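Local atomic coordinates of antifreeze protein (Uncultured bacterium, PDB entry 6EIO), a protein that probably binds ice, apparently through two faces, as a bacterial antifreeze protein from an Antarctic consortium. Residues D134-A139 against K162-G167; A40-T45 against N216-M221; L155-G160 against A182-T187; L30-N35 against K87-T92; V17-T22 against D104-S109. All coordinates share one frame; numbering follows the deposited sequence. Where two conformers were deposited one is given.

How the interactions relate
The five contacts run along a beta-solenoid with one long helix, 81-99, packed beside it. Interactions 2 and 3 lie in the same parallel sheet, their centres about 17 Å apart, and interaction 1 joins strands of a smaller three-stranded sheet. Interactions 1 and 3, centres about 16 Å apart, alternate along the chain, and both are nested inside the loop closed by interaction 2. Interaction 4 joins helix 81-99 to the loop before strand 36-40 and touches interaction 2 where K87 NZ lies 3.8 Å from G41 CA. Interaction 5 is at the far end, its centre about 33 Å from that of interaction 2, whose long sequence separation brings an early strand, 43-47, beside a late one, 219-222.

Interaction 1: residues D134-A139 against K162-G167; sequences DVTFDA and KVLLSG. With SO4 (sulfate ion), chain C.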
# COMPACT_ATOMS: atom_id res chain seq x y z
N ASP A 134 2.91 -14.23 -9.17
CA ASP A 134 2.84 -12.78 -9.09
C ASP A 134 1.41 -12.34 -9.37
O ASP A 134 0.66 -13.04 -10.03
CB ASP A 134 3.77 -12.15 -10.13
CG ASP A 134 5.20 -12.62 -9.96
OD1 ASP A 134 5.67 -12.65 -8.80
OD2 ASP A 134 5.85 -12.96 -10.98
N VAL A 135 1.02 -11.16 -8.89
CA VAL A 135 -0.28 -10.60 -9.22
C VAL A 135 -0.06 -9.45 -10.19
O VAL A 135 0.84 -8.62 -9.99
CB VAL A 135 -1.08 -10.20 -7.96
CG1 VAL A 135 -0.36 -9.10 -7.14
CG2 VAL A 135 -2.52 -9.79 -8.35
N THR A 136 -0.87 -9.41 -11.24
CA THR A 136 -0.75 -8.38 -12.27
C THR A 136 -1.99 -7.50 -12.25
O THR A 136 -3.11 -8.00 -12.28
CB THR A 136 -0.58 -9.02 -13.65
OG1 THR A 136 0.60 -9.80 -13.66
CG2 THR A 136 -0.47 -7.97 -14.73
N PHE A 137 -1.77 -6.19 -12.20
CA PHE A 137 -2.84 -5.21 -12.39
C PHE A 137 -2.76 -4.75 -13.84
O PHE A 137 -1.72 -4.27 -14.28
CB PHE A 137 -2.65 -4.04 -11.43
CG PHE A 137 -2.95 -4.43 -10.01
CD1 PHE A 137 -2.00 -5.04 -9.20
CD2 PHE A 137 -4.19 -4.20 -9.48
CE1 PHE A 137 -2.33 -5.43 -7.92
CE2 PHE A 137 -4.50 -4.57 -8.19
CZ PHE A 137 -3.57 -5.19 -7.41
N ASP A 138 -3.86 -4.93 -14.57
CA ASP A 138 -3.89 -4.67 -16.01
C ASP A 138 -4.98 -3.64 -16.28
O ASP A 138 -6.16 -3.88 -16.03
CB ASP A 138 -4.13 -5.98 -16.76
CG ASP A 138 -3.88 -5.88 -18.26
OD1 ASP A 138 -4.20 -4.82 -18.85
OD2 ASP A 138 -3.39 -6.90 -18.82
N ALA A 139 -4.55 -2.45 -16.72
CA ALA A 139 -5.46 -1.33 -16.95
C ALA A 139 -6.08 -1.34 -18.35
O ALA A 139 -6.83 -0.42 -18.68
CB ALA A 139 -4.75 0.01 -16.70
N LYS A 162 5.78 -10.65 -6.60
CA LYS A 162 5.75 -9.35 -7.25
C LYS A 162 4.33 -8.91 -7.52
O LYS A 162 3.45 -9.71 -7.86
CB LYS A 162 6.50 -9.38 -8.59
CG LYS A 162 7.90 -9.99 -8.48
CD LYS A 162 8.53 -10.26 -9.83
CE LYS A 162 9.82 -11.07 -9.68
NZ LYS A 162 10.34 -11.47 -11.01
N VAL A 163 4.13 -7.58 -7.43
CA VAL A 163 3.00 -6.88 -8.02
C VAL A 163 3.49 -6.29 -9.33
O VAL A 163 4.42 -5.47 -9.34
CB VAL A 163 2.46 -5.78 -7.10
CG1 VAL A 163 1.33 -5.03 -7.80
CG2 VAL A 163 1.98 -6.38 -5.78
N LEU A 164 2.88 -6.72 -10.42
CA LEU A 164 3.25 -6.32 -11.77
C LEU A 164 2.17 -5.42 -12.36
O LEU A 164 1.00 -5.52 -12.01
CB LEU A 164 3.45 -7.57 -12.65
CG LEU A 164 4.51 -8.54 -12.13
CD1 LEU A 164 4.53 -9.80 -12.98
CD2 LEU A 164 5.90 -7.89 -12.08
N LEU A 165 2.60 -4.58 -13.30
CA LEU A 165 1.73 -3.66 -14.01
C LEU A 165 1.72 -4.01 -15.49
O LEU A 165 2.78 -4.20 -16.09
CB LEU A 165 2.23 -2.21 -13.86
CG LEU A 165 2.39 -1.72 -12.42
CD1 LEU A 165 3.10 -0.36 -12.42
CD2 LEU A 165 1.08 -1.63 -11.69
N SER A 166 0.52 -4.04 -16.07
CA SER A 166 0.35 -4.25 -17.49
C SER A 166 -0.73 -3.31 -18.01
O SER A 166 -1.53 -2.76 -17.25
CB SER A 166 -0.07 -5.70 -17.80
OG SER A 166 0.99 -6.60 -17.63
N GLY A 167 -0.77 -3.17 -19.33
CA GLY A 167 -1.83 -2.40 -19.95
C GLY A 167 -1.88 -0.96 -19.51
O GLY A 167 -2.94 -0.34 -19.53
S SO4 C . 2.61 -4.61 -20.75
O1 SO4 C . 1.24 -4.23 -20.97
O2 SO4 C . 2.78 -5.66 -19.73
O3 SO4 C . 3.18 -5.06 -22.02
O4 SO4 C . 3.34 -3.43 -20.30
O HOH W 1 8.32 -13.13 -12.00
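V135 O and L164 N form the shortest backbone bond between these strands, 2.8 Å and nearly straight at 173°. V135 N to K162 O, F137 N to L164 O, S166 N to F137 O and A139 N to S166 O complete the set, the donors alternating between the two segments. The backbones of D134, T136 and D138 pair on the other side with residues 114-117. At the start, D134 OD1 receives a weak bond from K162 N at 3.0 Å. D134 CG stands beside its backbone N (chi1 -57°), and the aspartate and lysine side chains run side by side, pointing the same way. Their charged atoms do not meet, since D134 OD2 and K162 NZ are 4.7 Å apart; one water links them, donating to OD2 at 2.7 Å and accepting from NZ at 2.8 Å. At the other end a sulfate, probably from the crystallisation liquor, accepts from S166 OG at O2 (2.9 Å) and from G167 N at O1 (2.8 Å, 176°). D138 OD1 is held by L140 N. Inside, F137 CD1 packs obliquely on V163 CG1 at 3.6 Å. In-register parallel pairing offset by 28 residues (V135 with V163) is that of successive coils of a beta-solenoid.

Interaction 2: residues A40-T45 against N216-M221; sequences AGSSVT and NGAVTM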
# COMPACT_ATOMS: atom_id res chain seq x y z
N ALA A 40 3.48 5.73 10.20
CA ALA A 40 3.08 4.81 11.25
C ALA A 40 2.37 5.56 12.37
O ALA A 40 2.43 6.79 12.47
CB ALA A 40 4.30 4.06 11.80
N GLY A 41 1.74 4.78 13.24
CA GLY A 41 1.07 5.31 14.41
C GLY A 41 1.84 5.12 15.71
O GLY A 41 2.08 6.08 16.44
N SER A 42 2.22 3.88 16.01
CA SER A 42 2.79 3.60 17.32
C SER A 42 4.31 3.75 17.36
O SER A 42 4.84 4.29 18.34
CB SER A 42 2.36 2.21 17.79
OG SER A 42 2.78 1.21 16.88
N SER A 43 5.01 3.25 16.34
CA SER A 43 6.47 3.34 16.28
C SER A 43 6.91 2.93 14.88
O SER A 43 6.14 2.38 14.09
CB SER A 43 7.14 2.45 17.33
OG SER A 43 6.90 1.08 17.06
N VAL A 44 8.18 3.20 14.61
CA VAL A 44 8.87 2.70 13.42
C VAL A 44 10.15 2.02 13.88
O VAL A 44 10.88 2.56 14.71
CB VAL A 44 9.22 3.84 12.45
CG1 VAL A 44 10.03 3.30 11.27
CG2 VAL A 44 7.95 4.52 11.97
N THR A 45 10.43 0.84 13.34
CA THR A 45 11.66 0.13 13.64
C THR A 45 12.30 -0.29 12.33
O THR A 45 11.66 -0.92 11.50
CB THR A 45 11.41 -1.12 14.50
OG1 THR A 45 10.79 -0.74 15.74
CG2 THR A 45 12.70 -1.85 14.82
N ASN A 216 -2.69 2.65 13.29
CA ASN A 216 -2.57 2.56 14.74
C ASN A 216 -1.36 1.79 15.22
O ASN A 216 -0.96 1.96 16.37
CB ASN A 216 -3.86 2.00 15.33
CG ASN A 216 -5.03 2.93 15.09
OD1 ASN A 216 -4.86 4.16 15.00
ND2 ASN A 216 -6.21 2.36 14.95
N GLY A 217 -0.77 0.97 14.36
CA GLY A 217 0.38 0.18 14.71
C GLY A 217 1.68 0.69 14.12
O GLY A 217 1.85 1.90 13.90
N ALA A 218 2.60 -0.24 13.94
CA ALA A 218 3.98 0.07 13.67
C ALA A 218 4.35 -0.30 12.24
O ALA A 218 3.79 -1.24 11.67
CB ALA A 218 4.88 -0.73 14.60
N VAL A 219 5.34 0.39 11.70
CA VAL A 219 6.01 -0.04 10.48
C VAL A 219 7.39 -0.57 10.85
O VAL A 219 8.19 0.13 11.48
CB VAL A 219 6.09 1.07 9.42
CG1 VAL A 219 6.85 0.56 8.20
CG2 VAL A 219 4.69 1.49 8.99
N THR A 220 7.64 -1.81 10.44
CA THR A 220 8.91 -2.50 10.67
C THR A 220 9.55 -2.76 9.31
O THR A 220 8.89 -3.24 8.39
CB THR A 220 8.68 -3.81 11.42
OG1 THR A 220 8.03 -3.54 12.67
CG2 THR A 220 9.97 -4.54 11.70
N MET A 221 10.84 -2.42 9.21
CA MET A 221 11.58 -2.48 7.96
C MET A 221 12.91 -3.18 8.19
O MET A 221 13.51 -3.08 9.26
CB MET A 221 11.80 -1.05 7.42
CG MET A 221 10.51 -0.37 6.96
SD MET A 221 10.69 1.41 6.70
CE MET A 221 10.87 1.94 8.39
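T45 and V219 bury the most surface here and clasp each other through backbone atoms. T45 N gives its hydrogen to V219 O at 3.0 Å (163°), and T45 O accepts from M221 N at 2.9 Å, so T45 bridges two alternate residues of the partner strand. Between them T220 CA approaches T45 O at 3.3 Å, a CA-H...O contact. V219 uses its other polar group as well, with its N donating to S43 O at 3.2 Å. These bonds join strands 43-47 and 219-222 in parallel, 7° apart; in this ice-binding beta-helix they place the chain's first coil against its last, where most neighbouring coils are consecutive in sequence. The T45 and T220 side chains share one face of the sheet, and such outward threonines are consistent with an ice-facing surface. On the other face, V219 CG2, anti to its own carbonyl carbon, meets A40 CB at 3.8 Å. V44 turns the same way, its CG1 toward M221 CE; the close approach there belongs to one of two methionine conformers and is doubtful. At the turn residues G41, S42 and G217, G217 O takes two donors: G41 N at 3.0 Å, nearly in line with the carbonyl, and S42 N at 2.9 Å, 52° out of the carbonyl plane.

Interaction 3: residues L155-G160 against A182-T187; sequences LTTTPG and ASFGTT
T157 OG1 is gripped by two groups: G185 N donates to it at 3.0 Å (147°), and T188 OG1 shares a hydrogen bond with it. The hydroxyl sits between the backbone N and the carbonyl carbon of T157 (chi1 63°), which brings it to the partner segment. The same G185 N also reaches T157 O at 3.1 Å, but that bond is weak and bent. T188 OG1 in turn bonds to G185 O, so T188 OG1 links T157 OG1 and G185 O. Ahead of it the parallel pairing is regular, with S183 N donating to L155 O at 2.9 Å and T157 N to S183 O at 3.0 Å. On the face that carries L155 and F184, T157 OG1 and L155 CD2 both lie at the edge of the F184 ring, OG1 3.8 Å from CD1 and CD2 4.0 Å from CZ. F184 further meets the rings of F190 and F202 within the solenoid interior. Past the strands, G160 N donates to T186 O at 2.8 Å, where P159 CB lies 3.3 Å from T186 OG1. T156 and S183 point to the opposite face, as short polar side chains. G185 N thus has a weak backbone acceptor and a better-aligned hydroxyl one, so a threonine side chain contributes to the pairing where the strands end.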
# COMPACT_ATOMS: atom_id res chain seq x y z
N LEU A 155 -2.95 -8.96 4.84
CA LEU A 155 -2.37 -8.98 3.50
C LEU A 155 -0.93 -9.44 3.62
O LEU A 155 -0.15 -8.81 4.35
CB LEU A 155 -2.40 -7.56 2.91
CG LEU A 155 -1.65 -7.37 1.59
CD1 LEU A 155 -2.21 -8.23 0.47
CD2 LEU A 155 -1.70 -5.89 1.20
N THR A 156 -0.55 -10.51 2.93
CA THR A 156 0.80 -11.05 3.06
C THR A 156 1.33 -11.51 1.72
O THR A 156 0.60 -11.80 0.77
CB THR A 156 0.88 -12.21 4.05
OG1 THR A 156 0.10 -13.30 3.56
CG2 THR A 156 0.43 -11.78 5.42
N THR A 157 2.67 -11.59 1.67
CA THR A 157 3.35 -12.21 0.54
C THR A 157 4.45 -13.14 1.07
O THR A 157 5.08 -12.87 2.09
CB THR A 157 3.99 -11.17 -0.41
OG1 THR A 157 4.99 -10.45 0.30
CG2 THR A 157 2.94 -10.20 -0.93
N THR A 158 4.70 -14.21 0.33
CA THR A 158 5.89 -15.02 0.56
C THR A 158 7.09 -14.35 -0.10
O THR A 158 6.97 -13.37 -0.85
CB THR A 158 5.70 -16.43 -0.01
OG1 THR A 158 5.29 -16.28 -1.36
CG2 THR A 158 4.68 -17.24 0.76
N PRO A 159 8.28 -14.87 0.14
CA PRO A 159 9.48 -14.27 -0.46
C PRO A 159 9.42 -14.18 -1.98
O PRO A 159 8.98 -15.11 -2.67
CB PRO A 159 10.60 -15.19 0.02
CG PRO A 159 10.13 -15.64 1.38
CD PRO A 159 8.65 -15.89 1.16
N GLY A 160 9.91 -13.06 -2.50
CA GLY A 160 10.15 -12.91 -3.92
C GLY A 160 8.93 -12.68 -4.78
O GLY A 160 9.08 -12.64 -6.00
N ALA A 182 -0.30 -6.06 7.55
CA ALA A 182 0.32 -6.58 6.33
C ALA A 182 1.76 -7.00 6.60
O ALA A 182 2.47 -6.36 7.38
CB ALA A 182 0.30 -5.54 5.22
N SER A 183 2.19 -8.07 5.93
CA SER A 183 3.56 -8.54 6.06
C SER A 183 4.07 -9.01 4.70
O SER A 183 3.50 -9.91 4.07
CB SER A 183 3.68 -9.64 7.12
OG SER A 183 5.00 -9.77 7.62
N PHE A 184 5.17 -8.41 4.28
CA PHE A 184 5.75 -8.65 2.97
C PHE A 184 7.05 -9.43 3.11
O PHE A 184 8.01 -8.97 3.75
CB PHE A 184 5.95 -7.32 2.24
CG PHE A 184 4.66 -6.57 2.09
CD1 PHE A 184 3.70 -7.03 1.19
CD2 PHE A 184 4.35 -5.47 2.88
CE1 PHE A 184 2.48 -6.40 1.08
CE2 PHE A 184 3.12 -4.83 2.76
CZ PHE A 184 2.19 -5.29 1.86
N GLY A 185 7.09 -10.61 2.49
CA GLY A 185 8.25 -11.47 2.63
C GLY A 185 9.48 -10.91 1.94
O GLY A 185 9.41 -10.01 1.11
N THR A 186 10.63 -11.47 2.31
CA THR A 186 11.91 -11.02 1.77
C THR A 186 11.84 -10.89 0.25
O THR A 186 11.26 -11.73 -0.43
CB THR A 186 13.04 -12.00 2.11
OG1 THR A 186 12.70 -13.31 1.65
CG2 THR A 186 13.32 -12.03 3.62
N THR A 187 12.44 -9.81 -0.26
CA THR A 187 12.57 -9.48 -1.68
C THR A 187 11.25 -9.37 -2.44
O THR A 187 11.27 -9.29 -3.68
CB THR A 187 13.59 -10.34 -2.45
OG1 THR A 187 13.06 -11.64 -2.70
CG2 THR A 187 14.90 -10.42 -1.71

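Interaction 4: residues L30-N35 against K87-T92; sequences LGSANN and KLDITT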
# COMPACT_ATOMS: atom_id res chain seq x y z
N LEU A 30 -5.82 10.94 -0.58
CA LEU A 30 -4.93 10.70 0.55
C LEU A 30 -4.60 11.98 1.30
O LEU A 30 -3.94 11.92 2.35
CB LEU A 30 -3.63 10.05 0.07
CG LEU A 30 -3.81 8.73 -0.67
CD1 LEU A 30 -2.44 8.24 -1.16
CD2 LEU A 30 -4.51 7.66 0.16
N GLY A 31 -5.05 13.12 0.80
CA GLY A 31 -4.81 14.35 1.52
C GLY A 31 -3.33 14.58 1.78
O GLY A 31 -2.47 14.42 0.90
N SER A 32 -3.04 14.96 3.02
CA SER A 32 -1.68 15.30 3.41
C SER A 32 -0.75 14.09 3.50
O SER A 32 0.44 14.26 3.77
CB SER A 32 -1.72 16.10 4.72
OG SER A 32 -2.33 15.34 5.74
N ALA A 33 -1.25 12.88 3.25
CA ALA A 33 -0.39 11.72 3.15
C ALA A 33 0.26 11.57 1.79
O ALA A 33 1.13 10.71 1.65
CB ALA A 33 -1.14 10.43 3.51
N ASN A 34 -0.09 12.39 0.78
CA ASN A 34 0.32 12.03 -0.58
C ASN A 34 1.84 12.05 -0.79
O ASN A 34 2.34 11.31 -1.64
CB ASN A 34 -0.36 12.87 -1.67
CG ASN A 34 -0.56 12.06 -2.97
OD1 ASN A 34 -1.32 11.09 -2.98
ND2 ASN A 34 0.13 12.44 -4.04
N ASN A 35 2.57 12.90 -0.08
CA ASN A 35 4.01 12.99 -0.28
C ASN A 35 4.81 12.12 0.70
O ASN A 35 6.05 12.15 0.67
CB ASN A 35 4.46 14.46 -0.29
CG ASN A 35 3.91 15.18 -1.50
OD1 ASN A 35 4.12 14.74 -2.62
ND2 ASN A 35 3.28 16.32 -1.30
N LYS A 87 -2.29 11.73 9.66
CA LYS A 87 -3.03 10.64 10.33
C LYS A 87 -4.53 10.80 10.14
O LYS A 87 -5.24 9.83 9.87
CB LYS A 87 -2.71 10.56 11.82
CG LYS A 87 -1.25 10.29 12.17
CD LYS A 87 -0.64 9.09 11.48
CE LYS A 87 -1.40 7.77 11.71
NZ LYS A 87 -1.72 7.53 13.16
N LEU A 88 -5.03 12.03 10.29
CA LEU A 88 -6.46 12.27 10.06
C LEU A 88 -6.82 11.90 8.63
O LEU A 88 -7.88 11.32 8.37
CB LEU A 88 -6.80 13.75 10.32
CG LEU A 88 -6.60 14.23 11.76
CD1 LEU A 88 -6.74 15.74 11.83
CD2 LEU A 88 -7.60 13.55 12.70
N ASP A 89 -5.94 12.25 7.69
CA ASP A 89 -6.25 12.05 6.28
C ASP A 89 -6.14 10.57 5.88
O ASP A 89 -6.89 10.13 5.00
CB ASP A 89 -5.36 12.96 5.42
CG ASP A 89 -5.69 14.43 5.62
OD1 ASP A 89 -6.70 14.77 6.27
OD2 ASP A 89 -4.91 15.25 5.10
N ILE A 90 -5.27 9.80 6.53
CA ILE A 90 -5.26 8.36 6.24
C ILE A 90 -6.45 7.66 6.89
O ILE A 90 -6.94 6.67 6.33
CB ILE A 90 -3.91 7.64 6.46
CG1 ILE A 90 -3.53 7.49 7.91
CG2 ILE A 90 -2.83 8.31 5.63
CD1 ILE A 90 -2.32 6.59 8.11
N THR A 91 -6.95 8.15 8.02
CA THR A 91 -8.22 7.63 8.53
C THR A 91 -9.34 7.88 7.53
O THR A 91 -10.11 6.97 7.21
CB THR A 91 -8.52 8.25 9.89
OG1 THR A 91 -7.52 7.78 10.79
CG2 THR A 91 -9.93 7.87 10.38
N THR A 92 -9.41 9.10 7.00
CA THR A 92 -10.42 9.40 5.98
C THR A 92 -10.29 8.46 4.78
O THR A 92 -11.28 7.91 4.29
CB THR A 92 -10.27 10.87 5.56
OG1 THR A 92 -10.52 11.68 6.71
CG2 THR A 92 -11.21 11.24 4.41
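S32 and D89 carry the polar grip. S32 N donates to D89 OD2 at 2.8 Å in a straight bond (171°), meeting the oxygen on its anti side and close to the carboxylate plane. S32 OG donates to the same OD2 at 2.7 Å, in the conformer given, but arrives 47° above that plane. The two donors thus reach OD2 from clearly different elevations. OG stands between the backbone N and carbonyl carbon of S32 (chi1 59°), which places it close beside the backbone donor. D89 OD1 is held by Q85 NE2, one turn earlier in the helix, so the carboxylate is tied at both oxygens and its rotation is fixed. In this ice-binding fold the long helix 81-99 lies along the beta-solenoid, and here it is pinned to the loop that leads into strand 36-40. G31 brings its CA to 3.7 Å from D89 OD2, while L30 O lies 3.5 Å from D89 CB and itself accepts from A33 N, closing the tight turn of the loop. Farther in, A33 CB presses on I90 CG2 at 3.4 Å, closer than usual carbon packing. I39 of strand 36-40 touches both side chains, and L213 of strand 207-214 also touches I90.

Interaction 5: residues V17-T22 against D104-S109; sequences VIPLQT and DMVTIS
V106 is the apolar centre, and P19 meets it tip to tip, with P19 CG 3.6 Å from V106 CG2. Of the two valine branches CG2 is the one that faces the proline; P19 CD follows at 3.8 Å from the same methyl. To one side I18 reaches farther along the strand: the I18 and I108 side chains cross obliquely, I18 CD1 lying 3.8 Å from I108 CG2. Y122 of strand 120-124 touches both isoleucines. The amide of Q21 also comes to V106 CG2, with NE2 at 3.5 Å, a packing contact. Backbone bonds from V106 to L121 and K123 tie strand 106-107 into the neighbouring coil, and the irregular residues 17-22 cover this end of the beta-solenoid; the end-to-end directions of 18-22 and 104-108 are 153° apart. Q21 CG, beside the backbone N (chi1 -64°), lies 3.3 Å from D104 O. The side-chain carbonyl oxygen of Q21, OE1, is bonded to L121 N. The polar edge is D104: T22 N donates to D104 OD2 at 2.8 Å with a bent angle (139°), nearly in line with the oxygen's C-O bond. D104 OD1 is hydrogen-bonded to T23 OG1, the next residue on.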
# COMPACT_ATOMS: atom_id res chain seq x y z
N VAL A 17 -11.87 -17.13 -12.09
CA VAL A 17 -12.08 -16.31 -13.28
C VAL A 17 -12.60 -14.93 -12.87
O VAL A 17 -13.66 -14.82 -12.25
CB VAL A 17 -13.04 -16.99 -14.27
CG1 VAL A 17 -13.21 -16.14 -15.48
CG2 VAL A 17 -12.52 -18.39 -14.67
N ILE A 18 -11.86 -13.90 -13.24
CA ILE A 18 -12.13 -12.51 -12.83
C ILE A 18 -12.95 -11.81 -13.92
O ILE A 18 -12.43 -11.63 -15.03
CB ILE A 18 -10.80 -11.76 -12.61
CG1 ILE A 18 -9.93 -12.46 -11.56
CG2 ILE A 18 -11.04 -10.30 -12.26
CD1 ILE A 18 -10.51 -12.44 -10.17
N PRO A 19 -14.20 -11.38 -13.66
CA PRO A 19 -14.96 -10.68 -14.69
C PRO A 19 -14.46 -9.24 -14.83
O PRO A 19 -13.66 -8.75 -14.03
CB PRO A 19 -16.41 -10.72 -14.18
CG PRO A 19 -16.25 -10.70 -12.71
CD PRO A 19 -14.98 -11.50 -12.41
N LEU A 20 -14.93 -8.58 -15.88
CA LEU A 20 -14.55 -7.21 -16.18
C LEU A 20 -15.64 -6.26 -15.69
O LEU A 20 -16.78 -6.31 -16.16
CB LEU A 20 -14.30 -7.03 -17.67
CG LEU A 20 -13.75 -5.67 -18.07
CD1 LEU A 20 -12.49 -5.29 -17.29
CD2 LEU A 20 -13.46 -5.69 -19.57
N GLN A 21 -15.28 -5.40 -14.75
CA GLN A 21 -16.21 -4.47 -14.14
C GLN A 21 -16.48 -3.27 -15.04
O GLN A 21 -15.63 -2.85 -15.84
CB GLN A 21 -15.66 -3.99 -12.79
CG GLN A 21 -15.54 -5.13 -11.80
CD GLN A 21 -14.95 -4.71 -10.47
OE1 GLN A 21 -15.33 -3.67 -9.92
NE2 GLN A 21 -14.05 -5.51 -9.93
N THR A 22 -17.68 -2.70 -14.89
CA THR A 22 -18.01 -1.45 -15.57
C THR A 22 -17.95 -0.25 -14.66
O THR A 22 -17.64 0.85 -15.13
CB THR A 22 -19.40 -1.50 -16.21
OG1 THR A 22 -20.38 -1.80 -15.20
CG2 THR A 22 -19.44 -2.52 -17.34
N ASP A 104 -21.28 -4.51 -9.30
CA ASP A 104 -20.39 -5.37 -10.07
C ASP A 104 -19.04 -5.60 -9.39
O ASP A 104 -18.11 -6.11 -10.03
CB ASP A 104 -20.21 -4.82 -11.49
CG ASP A 104 -19.67 -3.38 -11.52
OD1 ASP A 104 -19.88 -2.62 -10.55
OD2 ASP A 104 -19.03 -2.99 -12.51
N MET A 105 -18.90 -5.28 -8.10
CA MET A 105 -17.64 -5.56 -7.44
C MET A 105 -17.39 -7.06 -7.39
O MET A 105 -18.30 -7.88 -7.46
CB MET A 105 -17.63 -4.97 -6.04
CG MET A 105 -18.40 -5.77 -5.05
SD MET A 105 -18.24 -5.04 -3.43
CE MET A 105 -19.42 -3.81 -3.41
N VAL A 106 -16.11 -7.41 -7.25
CA VAL A 106 -15.68 -8.79 -7.35
C VAL A 106 -15.10 -9.26 -6.02
O VAL A 106 -14.23 -8.59 -5.45
CB VAL A 106 -14.68 -8.94 -8.51
CG1 VAL A 106 -14.01 -10.30 -8.52
CG2 VAL A 106 -15.40 -8.69 -9.82
N THR A 107 -15.55 -10.42 -5.57
CA THR A 107 -14.96 -11.05 -4.40
C THR A 107 -13.77 -11.91 -4.80
O THR A 107 -13.82 -12.68 -5.76
CB THR A 107 -16.00 -11.86 -3.65
OG1 THR A 107 -16.54 -12.85 -4.53
CG2 THR A 107 -17.10 -10.96 -3.17
N ILE A 108 -12.67 -11.72 -4.08
CA ILE A 108 -11.44 -12.49 -4.22
C ILE A 108 -10.95 -12.72 -2.81
O ILE A 108 -11.10 -11.84 -1.96
CB ILE A 108 -10.29 -11.76 -5.02
CG1 ILE A 108 -9.95 -10.39 -4.39
CG2 ILE A 108 -10.62 -11.63 -6.51
CD1 ILE A 108 -8.76 -9.67 -5.04
N SER A 109 -10.23 -13.81 -2.56
CA SER A 109 -9.62 -14.01 -1.25
C SER A 109 -8.49 -15.01 -1.39
O SER A 109 -8.34 -15.68 -2.41
CB SER A 109 -10.62 -14.46 -0.20
OG SER A 109 -11.07 -15.76 -0.53
O HOH W 2 -17.36 -2.46 -9.09